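Local coordinates for protein trichothecene 15-O-acetyltransferase TRI3 (Fusarium sporotrichioides, PDB 3FOT) that acetylates the 15-hydroxyl group of trichothecene intermediates on the biosynthetic route to sesquiterpene mycotoxins such as T-2 toxin, at residues V315-D320 and L368-S374; A361-E366 and N392-Y397. All coordinates share one frame; numbering follows the deposited sequence.

How the contacts relate
Contact 1 (315-320 with 368-374) and contact 2 (361-366 with 392-397) are neighbours, their centres 16 Å apart, and they meet through I365, V315 and I371. I365 belongs to contact 2 and reaches both segments of contact 1: I365 CD1 lies 3.8 Å from V315 CG2, and I365 CG2 lies 3.8 Å from I371 CD1. One apolar layer therefore runs from helix 306-321, past the end of strand 358-365 and the following loop, to helix 379-401. Contact 2 is nearer the substrate, with the A361 side chain about 9 Å from that of H414, which binds 15-deacetylcalonectrin. Contact 1 lies away from that site, toward the periphery of the chain.

Contact 1 of 2, residues V315-D320 and L368-S374; sequences VLALLD and LKSITVS. Unlike the reference sequence in segment 368-374: T372 (reference Ala).
L319, near the end of helix 306-321, pushes its side chain into the bend of the loop after strand 358-365, between L368, I371 and T372. Its CB passes T372 OG1 at 4.0 Å, and its CG runs on beside the same hydroxyl before the branches part. CD1 turns into the loop, 3.8 Å from I371 CG1, with L368 O and T372 OG1 also close by. CD2 meets L368 CB at 3.9 Å, the two side chains crossing at about a right angle. A forked leucine suits this place because each methyl can serve a different part of the bend.

The loop folds on its own bonds. T372, which differs here from the reference sequence, donates from OG1 to L368 O (2.7 Å), approaching above the carbonyl plane, while I371 N binds that oxygen from the opposite face. Because T372 spends its proton on L368 O within the loop, L319 can lie against both oxygens through carbon alone.

I371 CG1 is wedged between its own backbone N and carbonyl carbon (chi1 65°), and the extended chain beyond it delivers CD1 to L316 CD1 at 4.0 Å and near V315 CG1. Farther along, L316 CD2 and V373 CG2 are tight at 3.5 Å; A385 of helix 379-401 touches both residues. A water bridges the two backbones, donating to L316 O (2.8 Å) and V373 O (2.6 Å). D320 OD1 merely brushes S374, whose OG bonds to K376 N.

No direct hydrogen bond crosses between the two segments: the fit rests on branched aliphatic shape, with a water joining their backbone carbonyls.

Contact 2 of 2, residues A361-E366 and N392-Y397; sequences AVVRIE and NIKKSY
Strand 358-365, paired antiparallel with strand 333-340, packs against helix 379-401, and V363 and S396 form the middle of this strand-on-helix layer. The axes of the two short segments come within 6.9 Å and run roughly antiparallel, at 147°. So close an approach suits serine, whose small CB sits 3.8 Å from V363 CA.

S396 also supplies the polar link. Its OG accepts from R364 N (2.9 Å, 157° at the hydrogen) and donates to N392 O one turn earlier, so a buried hydroxyl is used as both donor and acceptor. Its chi1 of -66° sets OG anti to the carbonyl carbon, turned back toward that helix oxygen. N392 O is gripped twice, by S396 N and S396 OG from opposite faces of its plane.

Apolar contacts flank this centre. V363 sends CG1 toward I393 and CG2 to Y397 CE1 at 3.5 Å, while A361 CB meets Y397 CD2 at 3.7 Å; both methyl groups approach the ring obliquely. The phenol suits its place because T337 of the partner strand bonds its OH. I365 CD1 lies 3.8 Å from I393 CG1, and I365 CG1 rests on N392 CB; the amide of N392 bonds through ND2 to S388 O.

Toward the surface, R364 NH2 makes a salt bridge with E366 OE1 (3.1 Å), the carboxylate oxygen lying at the edge of the guanidinium, in its plane.

A helix returning over the strand it follows, roughly antiparallel to it and packed through V363, I365 and I393 with a serine at the centre, has the ordinary geometry of a beta-alpha unit; here the A361 end of the strand segment approaches H414, which binds 15-deacetylcalonectrin.

Contact 1 of 2, residues V315-D320 and L368-S374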
ATOM      1  N   VAL A 315      -9.613  16.686  -7.986  1.00 10.51           N
ATOM      2  CA  VAL A 315     -10.191  17.966  -7.547  1.00 10.95           C
ATOM      3  C   VAL A 315     -11.170  18.526  -8.568  1.00 10.86           C
ATOM      4  O   VAL A 315     -12.308  18.867  -8.211  1.00 10.27           O
ATOM      5  CB  VAL A 315      -9.082  18.953  -7.136  1.00 10.47           C
ATOM      6  CG1 VAL A 315      -9.645  20.353  -6.885  1.00 11.54           C
ATOM      7  CG2 VAL A 315      -8.444  18.434  -5.847  1.00 12.57           C
ATOM      8  N   LEU A 316     -10.786  18.540  -9.846  1.00 10.85           N
ATOM      9  CA  LEU A 316     -11.724  19.011 -10.891  1.00 11.32           C
ATOM     10  C   LEU A 316     -12.982  18.146 -10.958  1.00 11.11           C
ATOM     11  O   LEU A 316     -14.096  18.667 -11.130  1.00 11.34           O
ATOM     12  CB  LEU A 316     -11.054  19.086 -12.279  1.00 11.11           C
ATOM     13  CG  LEU A 316     -10.424  20.456 -12.654  1.00 13.17           C
ATOM     14  CD1 LEU A 316      -9.410  20.937 -11.641  1.00 11.88           C
ATOM     15  CD2 LEU A 316      -9.771  20.403 -14.033  1.00 12.49           C
ATOM     16  N   ALA A 317     -12.818  16.828 -10.806  1.00 10.88           N
ATOM     17  CA  ALA A 317     -13.970  15.909 -10.813  1.00 11.38           C
ATOM     18  C   ALA A 317     -14.867  16.179  -9.591  1.00 11.56           C
ATOM     19  O   ALA A 317     -16.092  16.125  -9.675  1.00 11.55           O
ATOM     20  CB  ALA A 317     -13.495  14.436 -10.825  1.00 11.06           C
ATOM     21  N   LEU A 318     -14.246  16.516  -8.471  1.00 12.09           N
ATOM     22  CA  LEU A 318     -14.999  16.837  -7.259  1.00 13.56           C
ATOM     23  C   LEU A 318     -15.810  18.132  -7.437  1.00 14.54           C
ATOM     24  O   LEU A 318     -17.010  18.173  -7.110  1.00 15.06           O
ATOM     25  CB  LEU A 318     -14.053  16.971  -6.067  1.00 13.01           C
ATOM     26  CG  LEU A 318     -14.688  17.402  -4.751  1.00 14.11           C
ATOM     27  CD1 LEU A 318     -15.547  16.286  -4.253  1.00 15.64           C
ATOM     28  CD2 LEU A 318     -13.575  17.743  -3.753  1.00 16.42           C
ATOM     29  N   LEU A 319     -15.149  19.164  -7.956  1.00 15.08           N
ATOM     30  CA  LEU A 319     -15.787  20.461  -8.245  1.00 16.17           C
ATOM     31  C   LEU A 319     -16.911  20.316  -9.261  1.00 17.67           C
ATOM     32  O   LEU A 319     -17.980  20.926  -9.106  1.00 17.82           O
ATOM     33  CB  LEU A 319     -14.754  21.503  -8.707  1.00 16.50           C
ATOM     34  CG  LEU A 319     -13.674  21.908  -7.697  1.00 16.90           C
ATOM     35  CD1 LEU A 319     -12.588  22.762  -8.340  1.00 16.71           C
ATOM     36  CD2 LEU A 319     -14.289  22.647  -6.487  1.00 20.57           C
ATOM     37  N   ASP A 320     -16.701  19.464 -10.267  1.00 17.90           N
ATOM     38  CA  ASP A 320     -17.732  19.209 -11.261  1.00 19.69           C
ATOM     39  C   ASP A 320     -18.916  18.436 -10.675  1.00 20.71           C
ATOM     40  O   ASP A 320     -20.053  18.627 -11.120  1.00 21.21           O
ATOM     41  CB  ASP A 320     -17.141  18.457 -12.459  1.00 19.55           C
ATOM     42  CG  ASP A 320     -18.173  18.152 -13.525  1.00 21.41           C
ATOM     43  OD1 ASP A 320     -18.638  19.091 -14.194  1.00 23.88           O
ATOM     44  OD2 ASP A 320     -18.524  16.967 -13.686  1.00 24.40           O
ATOM     45  N   LEU A 368     -10.881  27.844  -5.870  1.00 17.61           N
ATOM     46  CA  LEU A 368     -11.509  26.719  -6.548  1.00 16.24           C
ATOM     47  C   LEU A 368     -12.409  27.165  -7.704  1.00 15.40           C
ATOM     48  O   LEU A 368     -12.515  26.462  -8.718  1.00 14.24           O
ATOM     49  CB  LEU A 368     -12.262  25.834  -5.543  1.00 15.74           C
ATOM     50  CG  LEU A 368     -11.368  25.200  -4.463  1.00 15.75           C
ATOM     51  CD1 LEU A 368     -12.199  24.371  -3.468  1.00 15.05           C
ATOM     52  CD2 LEU A 368     -10.296  24.328  -5.101  1.00 14.43           C
ATOM     53  N   LYS A 369     -13.019  28.347  -7.602  1.00 14.83           N
ATOM     54  CA  LYS A 369     -13.907  28.774  -8.681  1.00 15.46           C
ATOM     55  C   LYS A 369     -13.122  28.947  -9.977  1.00 14.85           C
ATOM     56  O   LYS A 369     -13.635  28.603 -11.044  1.00 15.20           O
ATOM     57  CB  LYS A 369     -14.654  30.084  -8.346  1.00 16.55           C
ATOM     58  CG  LYS A 369     -15.675  30.538  -9.410  0.50 17.50           C
ATOM     59  CD  LYS A 369     -16.556  29.393  -9.970  1.00 21.89           C
ATOM     60  CE  LYS A 369     -17.567  29.901 -10.990  1.00 22.00           C
ATOM     61  NZ  LYS A 369     -16.950  30.663 -12.133  1.00 23.49           N
ATOM     62  N   SER A 370     -11.887  29.446  -9.874  1.00 13.22           N
ATOM     63  CA  SER A 370     -11.057  29.738 -11.052  1.00 13.46           C
ATOM     64  C   SER A 370     -10.609  28.475 -11.787  1.00 13.23           C
ATOM     65  O   SER A 370     -10.175  28.575 -12.928  1.00 13.30           O
ATOM     66  CB  SER A 370      -9.811  30.554 -10.682  1.00 14.05           C
ATOM     67  OG  SER A 370      -8.889  29.737  -9.957  1.00 14.26           O
ATOM     68  N   ILE A 371     -10.693  27.316 -11.124  1.00 12.59           N
ATOM     69  CA  ILE A 371     -10.347  26.030 -11.753  1.00 12.81           C
ATOM     70  C   ILE A 371     -11.550  25.101 -11.981  1.00 13.72           C
ATOM     71  O   ILE A 371     -11.375  23.931 -12.366  1.00 14.18           O
ATOM     72  CB  ILE A 371      -9.191  25.284 -10.984  1.00 12.04           C
ATOM     73  CG1 ILE A 371      -9.626  24.873  -9.568  1.00 12.50           C
ATOM     74  CG2 ILE A 371      -7.900  26.140 -10.998  1.00 11.39           C
ATOM     75  CD1 ILE A 371      -8.702  23.834  -8.930  1.00 13.69           C
ATOM     76  N   THR A 372     -12.759  25.606 -11.714  1.00 13.62           N
ATOM     77  CA  THR A 372     -13.999  24.851 -11.928  1.00 14.91           C
ATOM     78  C   THR A 372     -14.344  24.822 -13.413  1.00 15.29           C
ATOM     79  O   THR A 372     -14.737  25.834 -14.009  1.00 16.35           O
ATOM     80  CB  THR A 372     -15.170  25.403 -11.065  1.00 15.03           C
ATOM     81  OG1 THR A 372     -14.795  25.341  -9.684  1.00 16.47           O
ATOM     82  CG2 THR A 372     -16.453  24.591 -11.268  1.00 15.71           C
ATOM     83  N   VAL A 373     -14.143  23.655 -14.024  1.00 15.66           N
ATOM     84  CA  VAL A 373     -14.397  23.465 -15.450  1.00 16.66           C
ATOM     85  C   VAL A 373     -15.241  22.218 -15.655  1.00 16.45           C
ATOM     86  O   VAL A 373     -15.104  21.234 -14.930  1.00 17.89           O
ATOM     87  CB  VAL A 373     -13.092  23.328 -16.292  1.00 16.79           C
ATOM     88  CG1 VAL A 373     -12.298  24.612 -16.269  1.00 17.71           C
ATOM     89  CG2 VAL A 373     -12.224  22.142 -15.805  1.00 18.04           C
ATOM     90  N   SER A 374     -16.115  22.253 -16.641  1.00 16.04           N
ATOM     91  CA  SER A 374     -16.879  21.069 -16.965  1.00 16.49           C
ATOM     92  C   SER A 374     -16.171  20.260 -18.050  1.00 15.89           C
ATOM     93  O   SER A 374     -15.214  20.718 -18.673  1.00 16.21           O
ATOM     94  CB  SER A 374     -18.271  21.437 -17.408  1.00 16.78           C
ATOM     95  OG  SER A 374     -18.215  21.799 -18.744  1.00 21.10           O
TER
HETATM   96  O   HOH W   1     -14.535  21.153 -12.403  1.00 12.67           O

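Contact 2 of 2, residues A361-E366 and N392-Y397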
ATOM      1  N   ALA A 361       1.984  15.144   4.427  1.00 14.69           N
ATOM      2  CA  ALA A 361       2.048  16.484   3.830  1.00 14.35           C
ATOM      3  C   ALA A 361       0.617  16.981   3.707  1.00 14.88           C
ATOM      4  O   ALA A 361      -0.323  16.201   3.850  1.00 15.60           O
ATOM      5  CB  ALA A 361       2.721  16.455   2.433  1.00 13.89           C
ATOM      6  N   VAL A 362       0.433  18.273   3.457  1.00 14.33           N
ATOM      7  CA  VAL A 362      -0.915  18.787   3.291  1.00 14.71           C
ATOM      8  C   VAL A 362      -0.984  19.452   1.924  1.00 14.75           C
ATOM      9  O   VAL A 362      -0.268  20.422   1.651  1.00 15.00           O
ATOM     10  CB  VAL A 362      -1.342  19.784   4.413  1.00 15.01           C
ATOM     11  CG1 VAL A 362      -2.757  20.264   4.182  1.00 14.76           C
ATOM     12  CG2 VAL A 362      -1.240  19.135   5.792  1.00 16.31           C
ATOM     13  N   VAL A 363      -1.803  18.878   1.054  1.00 14.71           N
ATOM     14  CA  VAL A 363      -2.117  19.494  -0.238  1.00 15.21           C
ATOM     15  C   VAL A 363      -3.156  20.605  -0.024  1.00 14.53           C
ATOM     16  O   VAL A 363      -4.163  20.396   0.645  1.00 14.27           O
ATOM     17  CB  VAL A 363      -2.664  18.426  -1.210  1.00 15.53           C
ATOM     18  CG1 VAL A 363      -3.173  19.051  -2.529  1.00 15.03           C
ATOM     19  CG2 VAL A 363      -1.589  17.413  -1.485  1.00 15.18           C
ATOM     20  N   ARG A 364      -2.909  21.769  -0.624  1.00 15.11           N
ATOM     21  CA  ARG A 364      -3.808  22.905  -0.534  1.00 15.72           C
ATOM     22  C   ARG A 364      -4.029  23.516  -1.895  1.00 15.91           C
ATOM     23  O   ARG A 364      -3.066  23.810  -2.609  1.00 16.48           O
ATOM     24  CB  ARG A 364      -3.231  23.973   0.397  1.00 16.50           C
ATOM     25  CG  ARG A 364      -3.128  23.573   1.836  1.00 18.75           C
ATOM     26  CD  ARG A 364      -2.490  24.706   2.650  1.00 22.29           C
ATOM     27  NE  ARG A 364      -2.957  26.026   2.202  1.00 25.88           N
ATOM     28  CZ  ARG A 364      -3.978  26.698   2.725  1.00 28.93           C
ATOM     29  NH1 ARG A 364      -4.674  26.202   3.746  1.00 30.85           N
ATOM     30  NH2 ARG A 364      -4.307  27.882   2.222  1.00 30.10           N
ATOM     31  N   ILE A 365      -5.295  23.687  -2.264  1.00 16.08           N
ATOM     32  CA  ILE A 365      -5.624  24.378  -3.512  1.00 16.74           C
ATOM     33  C   ILE A 365      -6.680  25.436  -3.168  1.00 17.60           C
ATOM     34  O   ILE A 365      -7.767  25.097  -2.717  1.00 17.11           O
ATOM     35  CB  ILE A 365      -6.155  23.425  -4.621  1.00 15.95           C
ATOM     36  CG1 ILE A 365      -5.149  22.286  -4.919  1.00 17.19           C
ATOM     37  CG2 ILE A 365      -6.525  24.238  -5.893  1.00 18.14           C
ATOM     38  CD1 ILE A 365      -5.755  21.076  -5.600  1.00 17.61           C
ATOM     39  N   GLU A 366      -6.317  26.710  -3.340  1.00 19.12           N
ATOM     40  CA  GLU A 366      -7.245  27.815  -3.133  1.00 20.53           C
ATOM     41  C   GLU A 366      -7.811  28.235  -4.482  1.00 19.70           C
ATOM     42  O   GLU A 366      -7.397  27.721  -5.530  1.00 20.31           O
ATOM     43  CB  GLU A 366      -6.546  29.021  -2.487  1.00 20.47           C
ATOM     44  CG  GLU A 366      -5.729  28.742  -1.228  1.00 21.78           C
ATOM     45  CD  GLU A 366      -4.911  29.962  -0.821  1.00 23.25           C
ATOM     46  OE1 GLU A 366      -3.843  29.786  -0.213  1.00 26.46           O
ATOM     47  OE2 GLU A 366      -5.338  31.106  -1.122  1.00 27.41           O
ATOM     48  N   ASN A 392      -0.364  24.337  -7.881  1.00 16.82           N
ATOM     49  CA  ASN A 392      -0.813  24.421  -6.476  1.00 17.22           C
ATOM     50  C   ASN A 392      -0.414  23.157  -5.693  1.00 16.90           C
ATOM     51  O   ASN A 392       0.108  23.228  -4.574  1.00 17.35           O
ATOM     52  CB  ASN A 392      -2.342  24.574  -6.381  1.00 17.99           C
ATOM     53  CG  ASN A 392      -2.838  26.020  -6.534  1.00 20.56           C
ATOM     54  OD1 ASN A 392      -3.048  26.709  -5.549  1.00 24.45           O
ATOM     55  ND2 ASN A 392      -3.074  26.455  -7.764  1.00 24.02           N
ATOM     56  N   ILE A 393      -0.677  21.993  -6.280  1.00 15.38           N
ATOM     57  CA  ILE A 393      -0.314  20.714  -5.662  1.00 15.06           C
ATOM     58  C   ILE A 393       1.196  20.593  -5.427  1.00 15.63           C
ATOM     59  O   ILE A 393       1.638  20.283  -4.313  1.00 15.35           O
ATOM     60  CB  ILE A 393      -0.846  19.523  -6.499  1.00 13.73           C
ATOM     61  CG1 ILE A 393      -2.369  19.529  -6.490  1.00 14.11           C
ATOM     62  CG2 ILE A 393      -0.314  18.134  -5.964  1.00 15.06           C
ATOM     63  CD1 ILE A 393      -2.985  18.905  -7.747  1.00 13.25           C
ATOM     64  N   LYS A 394       1.987  20.845  -6.464  1.00 16.60           N
ATOM     65  CA  LYS A 394       3.432  20.702  -6.336  1.00 18.26           C
ATOM     66  C   LYS A 394       3.988  21.687  -5.316  1.00 18.65           C
ATOM     67  O   LYS A 394       4.829  21.310  -4.502  1.00 18.78           O
ATOM     68  CB  LYS A 394       4.112  20.869  -7.689  1.00 18.53           C
ATOM     69  CG  LYS A 394       5.638  20.821  -7.636  1.00 20.81           C
ATOM     70  CD  LYS A 394       6.218  20.888  -9.025  1.00 24.75           C
ATOM     71  CE  LYS A 394       7.735  20.741  -9.013  1.00 28.89           C
ATOM     72  NZ  LYS A 394       8.175  19.492  -8.305  1.00 32.57           N
ATOM     73  N   LYS A 395       3.496  22.928  -5.348  1.00 19.59           N
ATOM     74  CA  LYS A 395       3.910  23.968  -4.401  1.00 20.98           C
ATOM     75  C   LYS A 395       3.597  23.556  -2.957  1.00 21.33           C
ATOM     76  O   LYS A 395       4.455  23.715  -2.079  1.00 22.08           O
ATOM     77  CB  LYS A 395       3.280  25.322  -4.770  1.00 20.69           C
ATOM     78  CG  LYS A 395       3.380  26.405  -3.691  1.00 23.77           C
ATOM     79  N   SER A 396       2.394  23.018  -2.725  1.00 21.20           N
ATOM     80  CA  SER A 396       1.997  22.451  -1.430  1.00 22.55           C
ATOM     81  C   SER A 396       2.976  21.405  -0.930  1.00 22.84           C
ATOM     82  O   SER A 396       3.425  21.459   0.222  1.00 23.98           O
ATOM     83  CB  SER A 396       0.617  21.770  -1.521  1.00 21.77           C
ATOM     84  OG  SER A 396      -0.411  22.677  -1.768  1.00 22.13           O
ATOM     85  N   TYR A 397       3.260  20.417  -1.773  1.00 23.51           N
ATOM     86  CA  TYR A 397       4.154  19.338  -1.391  1.00 23.68           C
ATOM     87  C   TYR A 397       5.504  19.898  -0.972  1.00 24.50           C
ATOM     88  O   TYR A 397       6.048  19.502   0.060  1.00 24.29           O
ATOM     89  CB  TYR A 397       4.269  18.288  -2.500  1.00 23.56           C
ATOM     90  CG  TYR A 397       3.188  17.232  -2.389  1.00 22.73           C
ATOM     91  CD1 TYR A 397       2.200  17.094  -3.363  1.00 22.03           C
ATOM     92  CD2 TYR A 397       3.141  16.386  -1.279  1.00 20.97           C
ATOM     93  CE1 TYR A 397       1.203  16.116  -3.247  1.00 22.47           C
ATOM     94  CE2 TYR A 397       2.158  15.419  -1.152  1.00 21.71           C
ATOM     95  CZ  TYR A 397       1.191  15.289  -2.131  1.00 22.87           C
ATOM     96  OH  TYR A 397       0.231  14.321  -1.961  1.00 22.78           O
TER